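Local coordinates for protein nucleoside phosphorylase, putative (Trypanosoma brucei, PDB 3BJE) that acts as a homodimeric uridine phosphorylase, using phosphate to split uridine into uracil and alpha-D-ribose 1-phosphate, at residues Tyr207-Ile215 and Cys299-Gly310; Glu41-Pro52 and Thr86-Gly94. All coordinates share one frame; numbering follows the deposited sequence. Where two conformers were deposited one is given.

Contact 1 (Tyr207-Ile215 and Cys299-Gly310)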
loop_
_atom_site.group_PDB
_atom_site.type_symbol
_atom_site.label_atom_id
_atom_site.label_comp_id
_atom_site.label_asym_id
_atom_site.label_seq_id
_atom_site.Cartn_x
_atom_site.Cartn_y
_atom_site.Cartn_z
ATOM N N TYR A 207 -8.065 11.022 10.100
ATOM C CA TYR A 207 -7.930 12.366 9.603
ATOM C C TYR A 207 -8.957 12.632 8.502
ATOM O O TYR A 207 -9.736 11.750 8.148
ATOM C CB TYR A 207 -6.522 12.645 9.129
ATOM C CG TYR A 207 -6.020 11.855 7.949
ATOM C CD1 TYR A 207 -6.035 12.397 6.666
ATOM C CD2 TYR A 207 -5.489 10.581 8.115
ATOM C CE1 TYR A 207 -5.561 11.681 5.580
ATOM C CE2 TYR A 207 -5.005 9.851 7.032
ATOM C CZ TYR A 207 -5.037 10.419 5.761
ATOM O OH TYR A 207 -4.509 9.753 4.670
ATOM N N THR A 208 -8.998 13.878 8.024
ATOM C CA THR A 208 -9.896 14.261 6.955
ATOM C C THR A 208 -9.156 15.059 5.897
ATOM O O THR A 208 -8.057 15.572 6.135
ATOM C CB THR A 208 -11.061 15.113 7.493
ATOM O OG1 THR A 208 -10.542 16.273 8.142
ATOM C CG2 THR A 208 -11.943 14.316 8.506
ATOM N N SER A 209 -9.786 15.182 4.743
ATOM C CA SER A 209 -9.341 16.113 3.699
ATOM C C SER A 209 -10.518 16.453 2.777
ATOM O O SER A 209 -11.686 16.174 3.084
ATOM C CB SER A 209 -8.164 15.520 2.913
ATOM O OG SER A 209 -7.505 16.499 2.114
ATOM N N MET A 210 -10.203 17.084 1.655
ATOM C CA MET A 210 -11.226 17.464 0.698
ATOM C C MET A 210 -10.566 17.582 -0.668
ATOM O O MET A 210 -9.444 18.079 -0.779
ATOM C CB MET A 210 -11.851 18.802 1.094
ATOM C CG MET A 210 -13.125 19.144 0.325
ATOM S SD MET A 210 -13.793 20.796 0.676
ATOM C CE MET A 210 -12.460 21.829 0.111
ATOM N N ALA A 211 -11.265 17.121 -1.694
ATOM C CA ALA A 211 -10.879 17.395 -3.081
ATOM C C ALA A 211 -10.988 18.892 -3.328
ATOM O O ALA A 211 -11.838 19.577 -2.741
ATOM C CB ALA A 211 -11.789 16.639 -4.045
ATOM N N HIS A 212 -10.138 19.397 -4.213
ATOM C CA HIS A 212 -10.186 20.813 -4.570
ATOM C C HIS A 212 -11.511 21.070 -5.253
ATOM O O HIS A 212 -11.910 20.292 -6.130
ATOM C CB HIS A 212 -9.028 21.175 -5.500
ATOM C CG HIS A 212 -8.842 22.646 -5.663
ATOM N ND1 HIS A 212 -9.677 23.424 -6.437
ATOM C CD2 HIS A 212 -7.928 23.490 -5.131
ATOM C CE1 HIS A 212 -9.280 24.681 -6.383
ATOM N NE2 HIS A 212 -8.223 24.749 -5.592
ATOM N N PRO A 213 -12.225 22.151 -4.853
ATOM C CA PRO A 213 -13.537 22.449 -5.425
ATOM C C PRO A 213 -13.541 22.542 -6.943
ATOM O O PRO A 213 -14.519 22.149 -7.580
ATOM C CB PRO A 213 -13.890 23.803 -4.797
ATOM C CG PRO A 213 -13.141 23.816 -3.500
ATOM C CD PRO A 213 -11.859 23.109 -3.795
ATOM N N ASN A 214 -12.450 23.043 -7.516
ATOM C CA ASN A 214 -12.330 23.144 -8.970
ATOM C C ASN A 214 -12.327 21.773 -9.638
ATOM O O ASN A 214 -12.883 21.596 -10.720
ATOM C CB ASN A 214 -11.059 23.905 -9.347
ATOM C CG ASN A 214 -10.954 24.161 -10.832
ATOM O OD1 ASN A 214 -11.909 24.613 -11.465
ATOM N ND2 ASN A 214 -9.779 23.888 -11.400
ATOM N N ILE A 215 -11.708 20.798 -8.977
ATOM C CA ILE A 215 -11.676 19.443 -9.501
ATOM C C ILE A 215 -13.060 18.795 -9.398
ATOM O O ILE A 215 -13.548 18.232 -10.376
ATOM C CB ILE A 215 -10.637 18.596 -8.782
ATOM C CG1 ILE A 215 -9.230 19.162 -9.043
ATOM C CG2 ILE A 215 -10.732 17.136 -9.218
ATOM C CD1 ILE A 215 -8.768 19.055 -10.504
ATOM N N CYS A 299 -5.867 13.536 -1.596
ATOM C CA CYS A 299 -6.405 14.844 -1.252
ATOM C C CYS A 299 -5.509 15.611 -0.265
ATOM O O CYS A 299 -5.226 16.800 -0.436
ATOM C CB CYS A 299 -7.814 14.695 -0.693
ATOM S SG CYS A 299 -9.019 14.215 -1.959
ATOM N N TYR A 300 -5.110 14.936 0.798
ATOM C CA TYR A 300 -4.334 15.586 1.855
ATOM C C TYR A 300 -2.955 16.043 1.396
ATOM O O TYR A 300 -2.556 17.191 1.623
ATOM C CB TYR A 300 -4.194 14.659 3.062
ATOM C CG TYR A 300 -3.523 15.337 4.237
ATOM C CD1 TYR A 300 -4.261 15.973 5.226
ATOM C CD2 TYR A 300 -2.141 15.366 4.340
ATOM C CE1 TYR A 300 -3.631 16.618 6.284
ATOM C CE2 TYR A 300 -1.495 15.997 5.396
ATOM C CZ TYR A 300 -2.250 16.636 6.362
ATOM O OH TYR A 300 -1.636 17.272 7.413
ATOM N N LEU A 301 -2.212 15.134 0.789
ATOM C CA LEU A 301 -0.846 15.443 0.384
ATOM C C LEU A 301 -0.851 16.442 -0.793
ATOM O O LEU A 301 -0.012 17.341 -0.816
ATOM C CB LEU A 301 -0.130 14.164 0.002
ATOM C CG LEU A 301 0.107 13.178 1.164
ATOM C CD1 LEU A 301 0.770 11.902 0.666
ATOM C CD2 LEU A 301 1.006 13.780 2.238
ATOM N N SER A 302 -1.815 16.323 -1.721
ATOM C CA SER A 302 -1.906 17.294 -2.829
ATOM C C SER A 302 -2.217 18.683 -2.283
ATOM O O SER A 302 -1.573 19.680 -2.677
ATOM C CB SER A 302 -2.934 16.871 -3.886
ATOM O OG SER A 302 -2.552 15.661 -4.506
ATOM N N ASP A 303 -3.197 18.765 -1.382
ATOM C CA ASP A 303 -3.559 20.049 -0.814
ATOM C C ASP A 303 -2.372 20.655 -0.075
ATOM O O ASP A 303 -2.135 21.860 -0.162
ATOM C CB ASP A 303 -4.779 19.936 0.100
ATOM C CG ASP A 303 -5.017 21.198 0.886
ATOM O OD1 ASP A 303 -5.652 22.133 0.331
ATOM O OD2 ASP A 303 -4.535 21.278 2.036
ATOM N N MET A 304 -1.627 19.819 0.643
ATOM C CA MET A 304 -0.442 20.281 1.361
ATOM C C MET A 304 0.562 20.947 0.412
ATOM O O MET A 304 1.179 21.955 0.778
ATOM C CB MET A 304 0.201 19.128 2.140
ATOM C CG MET A 304 1.522 19.482 2.815
ATOM S SD MET A 304 1.934 18.235 4.035
ATOM C CE MET A 304 0.913 18.829 5.387
ATOM N N LEU A 305 0.715 20.373 -0.786
ATOM C CA LEU A 305 1.628 20.924 -1.805
ATOM C C LEU A 305 1.038 22.085 -2.607
ATOM O O LEU A 305 1.759 22.735 -3.363
ATOM C CB LEU A 305 2.061 19.846 -2.794
ATOM C CG LEU A 305 2.888 18.714 -2.228
ATOM C CD1 LEU A 305 3.147 17.699 -3.332
ATOM C CD2 LEU A 305 4.171 19.267 -1.637
ATOM N N GLY A 306 -0.253 22.350 -2.440
ATOM C CA GLY A 306 -0.944 23.333 -3.252
ATOM C C GLY A 306 -1.357 22.870 -4.638
ATOM O O GLY A 306 -1.731 23.695 -5.476
ATOM N N TYR A 307 -1.322 21.568 -4.883
ATOM C CA TYR A 307 -1.763 21.007 -6.148
ATOM C C TYR A 307 -3.258 20.720 -6.058
ATOM O O TYR A 307 -3.746 20.324 -4.994
ATOM C CB TYR A 307 -1.041 19.695 -6.448
ATOM C CG TYR A 307 0.479 19.744 -6.556
ATOM C CD1 TYR A 307 1.177 20.950 -6.580
ATOM C CD2 TYR A 307 1.216 18.574 -6.680
ATOM C CE1 TYR A 307 2.564 20.979 -6.703
ATOM C CE2 TYR A 307 2.621 18.591 -6.789
ATOM C CZ TYR A 307 3.288 19.795 -6.795
ATOM O OH TYR A 307 4.672 19.833 -6.915
ATOM N N GLN A 308 -3.984 20.910 -7.155
ATOM C CA GLN A 308 -5.420 20.657 -7.191
ATOM C C GLN A 308 -5.642 19.181 -7.444
ATOM O O GLN A 308 -5.162 18.653 -8.451
ATOM C CB GLN A 308 -6.079 21.460 -8.299
ATOM C CG GLN A 308 -5.783 22.948 -8.221
ATOM C CD GLN A 308 -6.738 23.771 -9.074
ATOM O OE1 GLN A 308 -7.464 23.234 -9.913
ATOM N NE2 GLN A 308 -6.761 25.075 -8.831
ATOM N N ALA A 309 -6.357 18.511 -6.542
ATOM C CA ALA A 309 -6.571 17.081 -6.672
ATOM C C ALA A 309 -8.002 16.690 -6.337
ATOM O O ALA A 309 -8.717 17.400 -5.625
ATOM C CB ALA A 309 -5.585 16.299 -5.805
ATOM N N GLY A 310 -8.393 15.529 -6.851
ATOM C CA GLY A 310 -9.650 14.900 -6.483
ATOM C C GLY A 310 -9.724 13.470 -6.977
ATOM O O GLY A 310 -8.734 12.883 -7.386
HETATM O O HOH W 1 -7.025 17.999 -2.229
HETATM O O HOH W 2 -8.585 20.423 0.342
HETATM O O HOH W 3 -5.515 26.448 -6.433
#
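His212 N donates to Ala309 O (2.8 Å) where strand 207-210 gives way to helix 213-228 and strand 308-318 begins, while strand 207-210 itself runs across helix 299-305 at 63°, the two axes approaching to 7.5 Å. Beside this backbone bond lies a polar cluster built on Gln308. Its CG sits over the His212 ring, 3.9 Å from the centroid, in a CH-pi contact, and its amide continues over the same face with the two planes only 19° apart. With chi1 at -167° the imidazole swings out beside the carbonyl carbon, and ND1 accepts from Asn214 N at 3.0 Å, capping the helix. Asn214 in turn gives ND2 to Gln308 OE1 (2.8 Å), in the plane of both amides and on an oxygen lone pair, which, with the stack on His212 and a water accepting from NE2, sets the rotation of the glutamine amide; Ala349 O takes ND2 as well. Gly310 has no side chain, and both Ala211 CB and Ile215 CG2 pack against its CA, the latter at 3.7 Å. At the other end the edge of Tyr207 is directed at the face of Tyr300, with centroids 5.7 Å apart, and Tyr207 OH is held by Asp171 and Ser296. Between these ends a water donates to both Met210 O (2.8 Å) and Cys299 O, joining strand to helix. This is the packing of an alpha/beta fold of the nucleoside phosphorylase family, in which helix 295-305 leads through a Schellman motif at Gly306 into strand 308-318.

Contact 2 (Glu41-Pro52 and Thr86-Gly94); sequences ELADRIIFVGDP and TPVTVISTG. With R1P (1-O-phosphono-alpha-D-ribofuranose), chain C.
A chi1 of -61° sets Thr89 OG1 anti to its own carbonyl carbon, facing Ala43 N, from which it accepts a nearly straight hydrogen bond of 2.9 Å; the same rotation lays CG2 against Leu42 CD1 (3.8 Å). OG1 has a second partner in Thr80, so the hydroxyl ties the loop before strand 45-49 to a neighbouring strand. Thr93 is turned differently, with chi1 at 63°. Its CG2 then comes down over one face of the Phe48 ring, offset toward the rim and 4.0 Å from the centroid, and its OG1 donates to Gly94 O at 2.8 Å. The opposite side of the sheet carries Ile47, Val49 and Val90, whose branches meet at looser range and are covered by helices 54-59 and 329-348. Strands 45-49 and 86-92 are neighbouring parallel strands of the phosphorylase fold, with axes 4.7 Å apart and 22° from parallel. Backbone bonds alternate regularly, Thr89 N to Arg45 O, Ile47 N to Thr89 O, and onward to Thr93 N with Val49 O. On the side of the sheet that carries Phe48, Ile91 CD1 touches Ile46 CG2 at 3.9 Å and also reaches Leu42 CD1. Beyond Val49 the chain leaves the sheet as Gly50-Asp51-Pro52, a phosphate-binding loop of this family: Gly50 N donates to O2P of ribose 1-phosphate (2.9 Å). Arg54 and Arg145 of the same chain and Arg74 of the second subunit also hydrogen-bond the ligand. Pro52 CA rests on Ser92 CB at 3.5 Å, while Ser92 OG engages Arg77 N and Glu75 O. At the far end of the strand pair, a water bridges Arg45 NH2 and Pro87 O.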
loop_
_atom_site.group_PDB
_atom_site.type_symbol
_atom_site.label_atom_id
_atom_site.label_comp_id
_atom_site.label_asym_id
_atom_site.label_seq_id
_atom_site.Cartn_x
_atom_site.Cartn_y
_atom_site.Cartn_z
ATOM N N GLU A 41 9.070 14.661 -19.132
ATOM C CA GLU A 41 8.114 13.658 -19.597
ATOM C C GLU A 41 6.786 13.667 -18.865
ATOM O O GLU A 41 5.904 12.920 -19.234
ATOM C CB GLU A 41 8.703 12.265 -19.442
ATOM C CG GLU A 41 9.904 12.055 -20.309
ATOM C CD GLU A 41 10.557 10.700 -20.101
ATOM O OE1 GLU A 41 10.553 10.189 -18.960
ATOM O OE2 GLU A 41 11.074 10.160 -21.099
ATOM N N LEU A 42 6.660 14.491 -17.827
ATOM C CA LEU A 42 5.488 14.486 -16.963
ATOM C C LEU A 42 4.658 15.744 -17.215
ATOM O O LEU A 42 5.175 16.854 -17.104
ATOM C CB LEU A 42 5.943 14.449 -15.506
ATOM C CG LEU A 42 4.848 14.468 -14.435
ATOM C CD1 LEU A 42 3.973 13.241 -14.586
ATOM C CD2 LEU A 42 5.513 14.538 -13.055
ATOM N N ALA A 43 3.376 15.567 -17.540
ATOM C CA ALA A 43 2.451 16.690 -17.740
ATOM C C ALA A 43 2.010 17.289 -16.399
ATOM O O ALA A 43 2.113 16.650 -15.358
ATOM C CB ALA A 43 1.225 16.232 -18.536
ATOM N N ASP A 44 1.509 18.519 -16.440
ATOM C CA ASP A 44 0.913 19.165 -15.258
ATOM C C ASP A 44 -0.429 18.547 -14.875
ATOM O O ASP A 44 -0.873 18.681 -13.732
ATOM C CB ASP A 44 0.679 20.657 -15.508
ATOM C CG ASP A 44 1.960 21.452 -15.631
ATOM O OD1 ASP A 44 3.034 20.954 -15.264
ATOM O OD2 ASP A 44 1.883 22.605 -16.101
ATOM N N ARG A 45 -1.061 17.894 -15.844
ATOM C CA ARG A 45 -2.362 17.276 -15.657
ATOM C C ARG A 45 -2.195 15.759 -15.658
ATOM O O ARG A 45 -1.710 15.188 -16.632
ATOM C CB ARG A 45 -3.328 17.711 -16.762
ATOM C CG ARG A 45 -3.808 19.145 -16.636
ATOM C CD ARG A 45 -4.806 19.482 -17.734
ATOM N NE ARG A 45 -5.350 20.837 -17.604
ATOM C CZ ARG A 45 -4.702 21.948 -17.948
ATOM N NH1 ARG A 45 -5.295 23.123 -17.788
ATOM N NH2 ARG A 45 -3.469 21.900 -18.443
ATOM N N ILE A 46 -2.619 15.128 -14.568
ATOM C CA ILE A 46 -2.360 13.716 -14.305
ATOM C C ILE A 46 -3.604 12.964 -13.874
ATOM O O ILE A 46 -4.369 13.441 -13.050
ATOM C CB ILE A 46 -1.301 13.577 -13.162
ATOM C CG1 ILE A 46 -0.002 14.290 -13.560
ATOM C CG2 ILE A 46 -1.029 12.103 -12.814
ATOM C CD1 ILE A 46 1.041 14.468 -12.429
ATOM N N ILE A 47 -3.807 11.788 -14.467
ATOM C CA ILE A 47 -4.790 10.842 -13.975
ATOM C C ILE A 47 -4.074 9.718 -13.246
ATOM O O ILE A 47 -3.152 9.144 -13.799
ATOM C CB ILE A 47 -5.610 10.225 -15.100
ATOM C CG1 ILE A 47 -6.377 11.303 -15.840
ATOM C CG2 ILE A 47 -6.595 9.208 -14.521
ATOM C CD1 ILE A 47 -7.134 10.795 -17.043
ATOM N N PHE A 48 -4.498 9.437 -12.011
ATOM C CA PHE A 48 -4.024 8.284 -11.243
ATOM C C PHE A 48 -5.012 7.141 -11.423
ATOM O O PHE A 48 -6.234 7.323 -11.335
ATOM C CB PHE A 48 -3.976 8.586 -9.751
ATOM C CG PHE A 48 -2.794 9.377 -9.274
ATOM C CD1 PHE A 48 -1.631 9.538 -10.005
ATOM C CD2 PHE A 48 -2.845 9.891 -7.996
ATOM C CE1 PHE A 48 -0.570 10.253 -9.468
ATOM C CE2 PHE A 48 -1.792 10.593 -7.465
ATOM C CZ PHE A 48 -0.657 10.775 -8.200
ATOM N N VAL A 49 -4.488 5.951 -11.650
ATOM C CA VAL A 49 -5.289 4.734 -11.600
ATOM C C VAL A 49 -4.585 3.760 -10.686
ATOM O O VAL A 49 -3.392 3.796 -10.564
ATOM C CB VAL A 49 -5.458 4.103 -12.998
ATOM C CG1 VAL A 49 -6.261 5.054 -13.893
ATOM C CG2 VAL A 49 -4.102 3.754 -13.630
ATOM N N GLY A 50 -5.305 2.875 -10.017
ATOM C CA GLY A 50 -4.618 1.922 -9.159
ATOM C C GLY A 50 -4.023 0.775 -9.958
ATOM O O GLY A 50 -2.884 0.344 -9.720
ATOM N N ASP A 51 -4.816 0.254 -10.877
ATOM C CA ASP A 51 -4.495 -0.937 -11.633
ATOM C C ASP A 51 -3.594 -0.591 -12.818
ATOM O O ASP A 51 -3.991 0.199 -13.681
ATOM C CB ASP A 51 -5.810 -1.534 -12.137
ATOM C CG ASP A 51 -5.629 -2.848 -12.885
ATOM O OD1 ASP A 51 -4.485 -3.294 -13.123
ATOM O OD2 ASP A 51 -6.659 -3.429 -13.268
ATOM N N PRO A 52 -2.361 -1.134 -12.861
ATOM C CA PRO A 52 -1.508 -0.866 -14.019
ATOM C C PRO A 52 -2.154 -1.204 -15.359
ATOM O O PRO A 52 -1.854 -0.555 -16.353
ATOM C CB PRO A 52 -0.261 -1.742 -13.770
ATOM C CG PRO A 52 -0.611 -2.647 -12.678
ATOM C CD PRO A 52 -1.674 -1.985 -11.867
ATOM N N THR A 86 -4.315 19.094 -25.151
ATOM C CA THR A 86 -3.736 19.413 -23.847
ATOM C C THR A 86 -2.901 18.239 -23.323
ATOM O O THR A 86 -3.366 17.101 -23.340
ATOM C CB THR A 86 -4.848 19.714 -22.838
ATOM O OG1 THR A 86 -5.563 20.885 -23.280
ATOM C CG2 THR A 86 -4.285 19.937 -21.423
ATOM N N PRO A 87 -1.661 18.504 -22.873
ATOM C CA PRO A 87 -0.861 17.420 -22.305
ATOM C C PRO A 87 -1.505 16.767 -21.102
ATOM O O PRO A 87 -2.007 17.451 -20.197
ATOM C CB PRO A 87 0.427 18.122 -21.884
ATOM C CG PRO A 87 0.516 19.289 -22.814
ATOM C CD PRO A 87 -0.900 19.764 -22.901
ATOM N N VAL A 88 -1.473 15.442 -21.112
ATOM C CA VAL A 88 -1.957 14.647 -19.982
ATOM C C VAL A 88 -1.028 13.453 -19.780
ATOM O O VAL A 88 -0.469 12.912 -20.743
ATOM C CB VAL A 88 -3.409 14.162 -20.192
ATOM C CG1 VAL A 88 -3.870 13.282 -19.004
ATOM C CG2 VAL A 88 -4.354 15.345 -20.373
ATOM N N THR A 89 -0.845 13.079 -18.519
ATOM C CA THR A 89 -0.093 11.870 -18.149
ATOM C C THR A 89 -1.021 10.959 -17.333
ATOM O O THR A 89 -1.712 11.432 -16.436
ATOM C CB THR A 89 1.150 12.201 -17.279
ATOM O OG1 THR A 89 2.035 13.040 -18.019
ATOM C CG2 THR A 89 1.908 10.928 -16.849
ATOM N N VAL A 90 -1.053 9.672 -17.682
ATOM C CA VAL A 90 -1.760 8.672 -16.849
ATOM C C VAL A 90 -0.672 7.875 -16.132
ATOM O O VAL A 90 0.324 7.497 -16.760
ATOM C CB VAL A 90 -2.727 7.755 -17.654
ATOM C CG1 VAL A 90 -2.038 7.058 -18.823
ATOM C CG2 VAL A 90 -3.417 6.733 -16.715
ATOM N N ILE A 91 -0.854 7.690 -14.820
ATOM C CA ILE A 91 0.070 6.966 -13.959
ATOM C C ILE A 91 -0.699 5.924 -13.151
ATOM O O ILE A 91 -1.724 6.263 -12.525
ATOM C CB ILE A 91 0.776 7.901 -12.941
ATOM C CG1 ILE A 91 1.618 8.941 -13.676
ATOM C CG2 ILE A 91 1.632 7.096 -11.965
ATOM C CD1 ILE A 91 2.227 10.010 -12.771
ATOM N N SER A 92 -0.221 4.681 -13.163
ATOM C CA SER A 92 -0.706 3.706 -12.213
ATOM C C SER A 92 0.112 3.778 -10.930
ATOM O O SER A 92 1.334 3.831 -10.974
ATOM C CB SER A 92 -0.681 2.274 -12.764
ATOM O OG SER A 92 0.623 1.819 -13.096
ATOM N N THR A 93 -0.599 3.760 -9.809
ATOM C CA THR A 93 0.028 3.887 -8.515
ATOM C C THR A 93 0.143 2.574 -7.771
ATOM O O THR A 93 0.883 2.486 -6.799
ATOM C CB THR A 93 -0.785 4.850 -7.647
ATOM O OG1 THR A 93 -2.087 4.306 -7.417
ATOM C CG2 THR A 93 -0.937 6.223 -8.321
ATOM N N GLY A 94 -0.581 1.558 -8.223
ATOM C CA GLY A 94 -0.782 0.367 -7.411
ATOM C C GLY A 94 -1.724 0.714 -6.272
ATOM O O GLY A 94 -2.285 1.802 -6.222
HETATM C C5 R1P C . -8.535 -2.719 -4.487
HETATM O O5 R1P C . -9.164 -3.753 -5.258
HETATM C C4 R1P C . -8.113 -1.567 -5.380
HETATM O O4 R1P C . -9.194 -1.126 -6.220
HETATM C C1 R1P C . -9.491 0.255 -5.980
HETATM C C2 R1P C . -8.956 0.493 -4.558
HETATM O O2 R1P C . -8.780 1.870 -4.150
HETATM C C3 R1P C . -7.680 -0.352 -4.577
HETATM O O3 R1P C . -6.600 0.294 -5.272
HETATM O O1 R1P C . -8.952 1.157 -7.003
HETATM P P R1P C . -8.238 0.789 -8.406
HETATM O O1P R1P C . -6.977 0.087 -7.880
HETATM O O2P R1P C . -7.967 2.141 -9.042
HETATM O O3P R1P C . -9.108 -0.135 -9.195
HETATM O O HOH W 4 -1.272 19.664 -18.934
#

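How the contacts relate
Contact 2 is complete before contact 1 begins along the chain, their centres 16 Å apart and their nearest atoms about 6 Å, without touching. Strand 142-151 lies between them in the sheet, pairing in parallel with strand 45-49 of contact 2 and with strand 308-318 of contact 1. Helix 97-112 packs on both, through Phe48 and Thr93 on one side and Leu301, Ser302 and Leu305 on the other. Contact 2 contributes Gly50 and Asp51 to the ribose 1-phosphate pocket, whereas in contact 1 the side chain of Cys299 is about 13 Å from a bound ribose 1-phosphate. Each also meets the second subunit, as expected in a dimeric enzyme.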